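PDB 5EZM: 4-amino-4-deoxy-L-arabinose transferase or related glycosyltransferases of PMT family from Cupriavidus metallidurans, which is a zinc-binding integral membrane glycosyltransferase of the GT-C fold, probably transferring 4-amino-4-deoxy-L-arabinose to lipid A. Local coordinates for residues V241-L244 / V245-P249; P259-P262 / N263-I267. One frame throughout, in Å; residues are numbered along the deposited sequence.

Contact 1: V241-L244 / V245-P249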
ATOM      1  N   VAL A 241     -17.576 -12.433 -19.468  1.00 79.57           N
ATOM      2  CA  VAL A 241     -17.601 -13.846 -19.093  1.00 79.99           C
ATOM      3  C   VAL A 241     -16.318 -14.230 -18.363  1.00 78.11           C
ATOM      4  O   VAL A 241     -16.357 -14.878 -17.309  1.00 76.51           O
ATOM      5  CB  VAL A 241     -17.835 -14.734 -20.327  1.00 81.18           C
ATOM      6  CG1 VAL A 241     -17.657 -16.200 -19.955  1.00 79.19           C
ATOM      7  CG2 VAL A 241     -19.224 -14.494 -20.895  1.00 84.05           C
ATOM      8  N   VAL A 242     -15.162 -13.840 -18.906  1.00 78.62           N
ATOM      9  CA  VAL A 242     -13.910 -14.219 -18.258  1.00 79.77           C
ATOM     10  C   VAL A 242     -13.784 -13.540 -16.898  1.00 78.95           C
ATOM     11  O   VAL A 242     -13.316 -14.148 -15.925  1.00 77.70           O
ATOM     12  CB  VAL A 242     -12.706 -13.916 -19.174  1.00 81.71           C
ATOM     13  CG1 VAL A 242     -12.593 -12.437 -19.470  1.00 82.96           C
ATOM     14  CG2 VAL A 242     -11.415 -14.427 -18.549  1.00 80.70           C
ATOM     15  N   MET A 243     -14.235 -12.285 -16.794  1.00 80.09           N
ATOM     16  CA  MET A 243     -14.180 -11.590 -15.510  1.00 77.64           C
ATOM     17  C   MET A 243     -15.064 -12.275 -14.475  1.00 76.17           C
ATOM     18  O   MET A 243     -14.655 -12.457 -13.321  1.00 75.00           O
ATOM     19  CB  MET A 243     -14.593 -10.129 -15.686  1.00 78.58           C
ATOM     20  CG  MET A 243     -14.429  -9.296 -14.431  1.00 78.41           C
ATOM     21  SD  MET A 243     -15.739  -8.077 -14.249  1.00 82.98           S
ATOM     22  CE  MET A 243     -17.151  -9.141 -13.970  1.00 85.02           C
ATOM     23  N   LEU A 244     -16.280 -12.661 -14.868  1.00 76.79           N
ATOM     24  CA  LEU A 244     -17.151 -13.403 -13.961  1.00 74.42           C
ATOM     25  C   LEU A 244     -16.518 -14.724 -13.548  1.00 72.99           C
ATOM     26  O   LEU A 244     -16.608 -15.125 -12.382  1.00 73.30           O
ATOM     27  CB  LEU A 244     -18.515 -13.644 -14.612  1.00 72.49           C
ATOM     28  CG  LEU A 244     -19.403 -12.415 -14.811  1.00 72.21           C
ATOM     29  CD1 LEU A 244     -20.684 -12.800 -15.525  1.00 76.66           C
ATOM     30  CD2 LEU A 244     -19.711 -11.745 -13.484  1.00 70.06           C
ATOM     31  N   VAL A 245     -15.868 -15.414 -14.489  1.00 71.33           N
ATOM     32  CA  VAL A 245     -15.186 -16.659 -14.150  1.00 71.06           C
ATOM     33  C   VAL A 245     -14.085 -16.411 -13.131  1.00 73.82           C
ATOM     34  O   VAL A 245     -13.823 -17.255 -12.267  1.00 75.87           O
ATOM     35  CB  VAL A 245     -14.644 -17.331 -15.427  1.00 70.70           C
ATOM     36  CG1 VAL A 245     -13.639 -18.427 -15.082  1.00 69.01           C
ATOM     37  CG2 VAL A 245     -15.794 -17.901 -16.255  1.00 70.76           C
ATOM     38  N   ILE A 246     -13.442 -15.246 -13.185  1.00 75.67           N
ATOM     39  CA  ILE A 246     -12.358 -14.977 -12.245  1.00 77.37           C
ATOM     40  C   ILE A 246     -12.901 -14.608 -10.867  1.00 78.78           C
ATOM     41  O   ILE A 246     -12.426 -15.116  -9.844  1.00 79.23           O
ATOM     42  CB  ILE A 246     -11.429 -13.886 -12.806  1.00 77.14           C
ATOM     43  CG1 ILE A 246     -10.687 -14.418 -14.029  1.00 77.96           C
ATOM     44  CG2 ILE A 246     -10.440 -13.428 -11.746  1.00 75.23           C
ATOM     45  CD1 ILE A 246      -9.767 -13.416 -14.662  1.00 78.25           C
ATOM     46  N   THR A 247     -13.906 -13.733 -10.806  1.00 79.66           N
ATOM     47  CA  THR A 247     -14.344 -13.200  -9.519  1.00 80.42           C
ATOM     48  C   THR A 247     -15.370 -14.078  -8.810  1.00 82.26           C
ATOM     49  O   THR A 247     -15.287 -14.257  -7.590  1.00 82.40           O
ATOM     50  CB  THR A 247     -14.940 -11.801  -9.695  1.00 81.70           C
ATOM     51  OG1 THR A 247     -16.110 -11.880 -10.518  1.00 86.73           O
ATOM     52  CG2 THR A 247     -13.933 -10.875 -10.335  1.00 78.73           C
ATOM     53  N   VAL A 248     -16.338 -14.623  -9.552  1.00 83.40           N
ATOM     54  CA  VAL A 248     -17.506 -15.243  -8.919  1.00 83.06           C
ATOM     55  C   VAL A 248     -17.150 -16.381  -7.966  1.00 82.03           C
ATOM     56  O   VAL A 248     -17.709 -16.420  -6.858  1.00 82.19           O
ATOM     57  CB  VAL A 248     -18.519 -15.677  -9.994  1.00 83.63           C
ATOM     58  CG1 VAL A 248     -19.564 -16.598  -9.391  1.00 83.87           C
ATOM     59  CG2 VAL A 248     -19.183 -14.457 -10.605  1.00 84.46           C
ATOM     60  N   PRO A 249     -16.264 -17.332  -8.315  1.00 80.99           N
ATOM     61  CA  PRO A 249     -16.087 -18.510  -7.439  1.00 80.44           C
ATOM     62  C   PRO A 249     -15.838 -18.200  -5.967  1.00 78.94           C
ATOM     63  O   PRO A 249     -16.473 -18.817  -5.100  1.00 81.15           O
ATOM     64  CB  PRO A 249     -14.895 -19.228  -8.082  1.00 78.30           C
ATOM     65  CG  PRO A 249     -15.013 -18.902  -9.510  1.00 79.36           C
ATOM     66  CD  PRO A 249     -15.471 -17.471  -9.551  1.00 80.19           C
TER

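Contact 2: P259-P262 / N263-I267. With PC (phosphocholine), chain B; MPG ([(Z)-octadec-9-enyl] (2R)-2,3-bis(oxidanyl)propanoate), chain T.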
ATOM      1  N   PRO A 259     -23.472 -17.228   5.148  1.00 66.84           N
ATOM      2  CA  PRO A 259     -24.613 -16.498   4.571  1.00 67.70           C
ATOM      3  C   PRO A 259     -24.615 -15.010   4.876  1.00 67.74           C
ATOM      4  O   PRO A 259     -25.190 -14.232   4.105  1.00 69.68           O
ATOM      5  CB  PRO A 259     -25.824 -17.201   5.196  1.00 69.85           C
ATOM      6  CG  PRO A 259     -25.334 -18.574   5.512  1.00 69.65           C
ATOM      7  CD  PRO A 259     -23.899 -18.407   5.919  1.00 67.17           C
ATOM      8  N   GLU A 260     -23.988 -14.586   5.970  1.00 66.24           N
ATOM      9  CA  GLU A 260     -23.980 -13.178   6.339  1.00 68.26           C
ATOM     10  C   GLU A 260     -22.970 -12.359   5.547  1.00 66.40           C
ATOM     11  O   GLU A 260     -22.908 -11.138   5.733  1.00 63.55           O
ATOM     12  CB  GLU A 260     -23.705 -13.030   7.840  1.00 70.55           C
ATOM     13  CG  GLU A 260     -22.265 -13.321   8.264  1.00 69.96           C
ATOM     14  CD  GLU A 260     -21.930 -14.806   8.293  1.00 71.08           C
ATOM     15  OE1 GLU A 260     -22.814 -15.632   7.984  1.00 73.14           O
ATOM     16  OE2 GLU A 260     -20.776 -15.149   8.630  1.00 69.66           O
ATOM     17  N   PHE A 261     -22.185 -12.991   4.664  1.00 67.74           N
ATOM     18  CA  PHE A 261     -21.123 -12.254   3.981  1.00 66.37           C
ATOM     19  C   PHE A 261     -21.656 -11.213   3.004  1.00 68.76           C
ATOM     20  O   PHE A 261     -21.241 -10.046   3.100  1.00 67.86           O
ATOM     21  CB  PHE A 261     -20.163 -13.223   3.285  1.00 62.72           C
ATOM     22  CG  PHE A 261     -19.170 -12.540   2.379  1.00 60.15           C
ATOM     23  CD1 PHE A 261     -17.933 -12.139   2.860  1.00 56.79           C
ATOM     24  CD2 PHE A 261     -19.476 -12.292   1.044  1.00 59.00           C
ATOM     25  CE1 PHE A 261     -17.020 -11.505   2.026  1.00 54.27           C
ATOM     26  CE2 PHE A 261     -18.568 -11.654   0.211  1.00 55.60           C
ATOM     27  CZ  PHE A 261     -17.340 -11.264   0.702  1.00 52.76           C
ATOM     28  N   PRO A 262     -22.526 -11.545   2.035  1.00 70.45           N
ATOM     29  CA  PRO A 262     -22.848 -10.547   0.996  1.00 70.66           C
ATOM     30  C   PRO A 262     -23.493  -9.283   1.540  1.00 71.58           C
ATOM     31  O   PRO A 262     -23.122  -8.178   1.119  1.00 72.57           O
ATOM     32  CB  PRO A 262     -23.788 -11.311   0.049  1.00 71.82           C
ATOM     33  CG  PRO A 262     -24.329 -12.430   0.853  1.00 73.24           C
ATOM     34  CD  PRO A 262     -23.241 -12.815   1.806  1.00 72.40           C
ATOM     35  N   ASN A 263     -24.438  -9.412   2.477  1.00 70.54           N
ATOM     36  CA  ASN A 263     -25.059  -8.229   3.065  1.00 71.29           C
ATOM     37  C   ASN A 263     -24.020  -7.342   3.740  1.00 70.79           C
ATOM     38  O   ASN A 263     -24.082  -6.111   3.634  1.00 72.43           O
ATOM     39  CB  ASN A 263     -26.140  -8.642   4.062  1.00 74.62           C
ATOM     40  CG  ASN A 263     -26.923  -7.461   4.592  1.00 78.42           C
ATOM     41  OD1 ASN A 263     -26.844  -6.357   4.055  1.00 79.05           O
ATOM     42  ND2 ASN A 263     -27.694  -7.687   5.649  1.00 81.23           N
ATOM     43  N   PHE A 264     -23.049  -7.949   4.425  1.00 67.82           N
ATOM     44  CA  PHE A 264     -21.988  -7.168   5.049  1.00 66.23           C
ATOM     45  C   PHE A 264     -21.109  -6.506   3.996  1.00 70.19           C
ATOM     46  O   PHE A 264     -21.062  -5.276   3.891  1.00 71.75           O
ATOM     47  CB  PHE A 264     -21.147  -8.056   5.968  1.00 62.41           C
ATOM     48  CG  PHE A 264     -20.083  -7.306   6.726  1.00 56.95           C
ATOM     49  CD1 PHE A 264     -20.365  -6.734   7.955  1.00 54.40           C
ATOM     50  CD2 PHE A 264     -18.806  -7.168   6.204  1.00 56.53           C
ATOM     51  CE1 PHE A 264     -19.397  -6.042   8.653  1.00 54.26           C
ATOM     52  CE2 PHE A 264     -17.829  -6.476   6.897  1.00 55.73           C
ATOM     53  CZ  PHE A 264     -18.126  -5.910   8.125  1.00 55.68           C
ATOM     54  N   PHE A 265     -20.418  -7.316   3.194  1.00 72.24           N
ATOM     55  CA  PHE A 265     -19.417  -6.793   2.270  1.00 74.00           C
ATOM     56  C   PHE A 265     -20.004  -5.784   1.291  1.00 75.01           C
ATOM     57  O   PHE A 265     -19.298  -4.872   0.850  1.00 75.47           O
ATOM     58  CB  PHE A 265     -18.759  -7.944   1.511  1.00 75.89           C
ATOM     59  CG  PHE A 265     -17.640  -7.511   0.612  1.00 75.04           C
ATOM     60  CD1 PHE A 265     -16.361  -7.341   1.113  1.00 73.65           C
ATOM     61  CD2 PHE A 265     -17.866  -7.275  -0.734  1.00 75.24           C
ATOM     62  CE1 PHE A 265     -15.329  -6.942   0.286  1.00 73.75           C
ATOM     63  CE2 PHE A 265     -16.839  -6.876  -1.563  1.00 73.86           C
ATOM     64  CZ  PHE A 265     -15.571  -6.708  -1.053  1.00 73.09           C
ATOM     65  N   PHE A 266     -21.278  -5.921   0.934  1.00 75.67           N
ATOM     66  CA  PHE A 266     -21.881  -4.988  -0.007  1.00 77.46           C
ATOM     67  C   PHE A 266     -22.706  -3.898   0.661  1.00 79.68           C
ATOM     68  O   PHE A 266     -23.108  -2.950  -0.022  1.00 83.28           O
ATOM     69  CB  PHE A 266     -22.757  -5.739  -1.020  1.00 80.30           C
ATOM     70  CG  PHE A 266     -21.980  -6.620  -1.957  1.00 79.06           C
ATOM     71  CD1 PHE A 266     -21.115  -6.070  -2.888  1.00 78.23           C
ATOM     72  CD2 PHE A 266     -22.116  -7.997  -1.909  1.00 79.41           C
ATOM     73  CE1 PHE A 266     -20.395  -6.878  -3.751  1.00 77.53           C
ATOM     74  CE2 PHE A 266     -21.400  -8.810  -2.769  1.00 79.08           C
ATOM     75  CZ  PHE A 266     -20.539  -8.251  -3.691  1.00 77.52           C
ATOM     76  N   ILE A 267     -22.962  -3.988   1.966  1.00 78.71           N
ATOM     77  CA  ILE A 267     -23.850  -3.026   2.610  1.00 79.76           C
ATOM     78  C   ILE A 267     -23.157  -2.328   3.778  1.00 78.63           C
ATOM     79  O   ILE A 267     -23.466  -1.172   4.089  1.00 79.86           O
ATOM     80  CB  ILE A 267     -25.158  -3.710   3.054  1.00 79.78           C
ATOM     81  CG1 ILE A 267     -25.905  -4.258   1.836  1.00 78.54           C
ATOM     82  CG2 ILE A 267     -26.065  -2.743   3.793  1.00 82.07           C
ATOM     83  CD1 ILE A 267     -26.268  -3.200   0.820  1.00 77.63           C
TER
HETATM   84  P1   PC B 655     -17.962  -2.330  -2.116  1.00107.31           P
HETATM   85  O1   PC B 655     -16.878  -3.040  -2.896  1.00104.14           O
HETATM   86  O3   PC B 655     -19.303  -2.698  -2.707  1.00108.83           O
HETATM   87  O4   PC B 655     -17.773  -0.833  -2.224  1.00107.09           O
HETATM   88  O2   PC B 655     -17.914  -2.779  -0.523  1.00108.32           O
HETATM   89  C1   PC B 655     -17.417  -1.884   0.436  1.00107.24           C
HETATM   90  C2   PC B 655     -17.945  -2.235   1.840  1.00104.86           C
HETATM   91  N1   PC B 655     -16.877  -2.712   2.709  1.00102.41           N
HETATM   92  C3   PC B 655     -17.435  -3.128   3.981  1.00101.16           C
HETATM   93  C4   PC B 655     -16.208  -3.848   2.104  1.00101.25           C
HETATM   94  C5   PC B 655     -15.921  -1.646   2.943  1.00103.09           C
HETATM   95  C2  MPG T 619     -23.450  -7.643  -8.045  1.00 82.75           C
HETATM   96  C3  MPG T 619     -23.080  -7.939  -6.596  1.00 83.21           C
HETATM   97  C4  MPG T 619     -24.230  -8.539  -5.803  1.00 81.60           C
HETATM   98  C5  MPG T 619     -24.562  -7.704  -4.554  1.00 79.47           C
HETATM   99  C6  MPG T 619     -25.518  -8.424  -3.588  1.00 77.04           C
HETATM  100  C7  MPG T 619     -26.115  -7.466  -2.540  1.00 74.97           C
HETATM  101  C8  MPG T 619     -26.821  -8.225  -1.392  1.00 75.51           C
HETATM  102  C9  MPG T 619     -27.679  -7.294  -0.502  1.00 75.63           C
HETATM  103  C10 MPG T 619     -28.587  -8.098   0.469  1.00 76.86           C
HETATM  104  C11 MPG T 619     -29.952  -7.411   0.686  1.00 78.99           C
HETATM  105  C12 MPG T 619     -30.987  -8.352   1.392  1.00 79.97           C
HETATM  106  C13 MPG T 619     -32.276  -7.607   1.791  1.00 80.23           C
HETATM  107  C1  MPG T 619     -22.656  -6.465  -8.622  1.00 80.95           C
HETATM  108  O   HOH W   1     -25.812 -11.760   3.567  1.00 74.11           O

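Contact 1: V241-L244 / V245-P249
Leu244 lays its CD2 methyl against CG2 of Val248 one turn on, 4.0 Å away, the two side chains crossing at a slant. CG1 of Val248 stands anti to the backbone N (chi1 167°), which leaves CG2 beside that N, pointing back at Leu244. Two looser pairs repeat the spacing of four: Val242 CG2 meets Ile246 CD1 at 4.3 Å, and CG1 of Val241 only grazes CG2 of Val245. Such apolar, mostly branched residues suit helix 236-257, predicted to span the membrane here. Met243, Ile246 and Thr247 turn with Val242 toward helix 185-206, where they touch Val193, Ala197 and Ile203; Ile246 and Thr247 each also belong to a pocket for bound MPG lipid. Val241, Leu244 and Val245 lie on the surface and may meet lipid. Regular i to i+4 backbone bonds run beneath, including Val248 N to Leu244 O at 2.9 Å. Met243 O is gripped twice, by Thr247 N at 2.9 Å and, tilted 34° from the carbonyl plane, by Thr247 OG1 at 3.2 Å; a hydroxyl in this apolar helix is thereby given a backbone acceptor within its own turn. A valine in place of Thr247 would probably leave Met243 O with the backbone N-H as its main donor and the side chain freer to turn. Pro249 has no N-H to give, and the helix kinks there, with Pro249 CD 3.8 Å from Leu244 O.

Contact 2: P259-P262 / N263-I267
Phe261 and Phe265 form an aromatic pair, their side chains running side by side in the same direction. The planes are nearly parallel, 11° apart, but the rings are slid so far that they barely overlap, with centroids 5.4 Å apart. What covers a face of Phe261 is instead CB of Phe265, a CH-pi contact 4.0 Å from the ring centroid. Both residues hold CG anti to the backbone N (chi1 171° and -176°), which sends the rings the same way one turn apart. Among apolar contacts, Pro262 CB approaches Phe266 CD2 at 4.2 Å; proline suits this first turn, where its missing N-H costs no helical bond. Backbone bonds tie Phe265 N to Phe261 O at 2.9 Å and Phe266 N to Pro262 O, while Phe264 N reaches Glu260 O only weakly. A water bridges Pro259 O and Asn263 N, and the carboxylate of Glu260 forms a salt bridge with Lys84. Toward the ligands, Phe266 is sandwiched between CD2 of Phe265 over one face and C5 of the MPG lipid, 3.6 Å from Phe266 CD2, on the other. C4 of the phosphocholine trimethylammonium lies over the Phe265 ring, 3.6 Å from its CD1. Phe264 stacks on the zinc ligand His268, and helix 261-267 thus lines one side of a joint site, the zinc ion and the phosphocholine pocket sharing Glu87 and His268.

How the contacts relate
Followed from the N terminus, the chain completes contact 1 before contact 2 opens; the two are in series and neither nest nor cross. Each joins residues about one turn apart, and neither closes a long loop. Contact 1 holds successive turns of helix 236-257 together, packed against helix 185-206 in the membrane part of the fold. A short connection after that helix leads into contact 2, on helix 261-267, which folds back onto the later part of 236-257, Phe261 touching Trp250, Phe251, Val254 and Ser255, and reaches the zinc and phosphocholine sites. The centres of contact 1 and contact 2 are about 19 Å apart, and the nearest atoms of contact 1 and contact 2 about 9 Å.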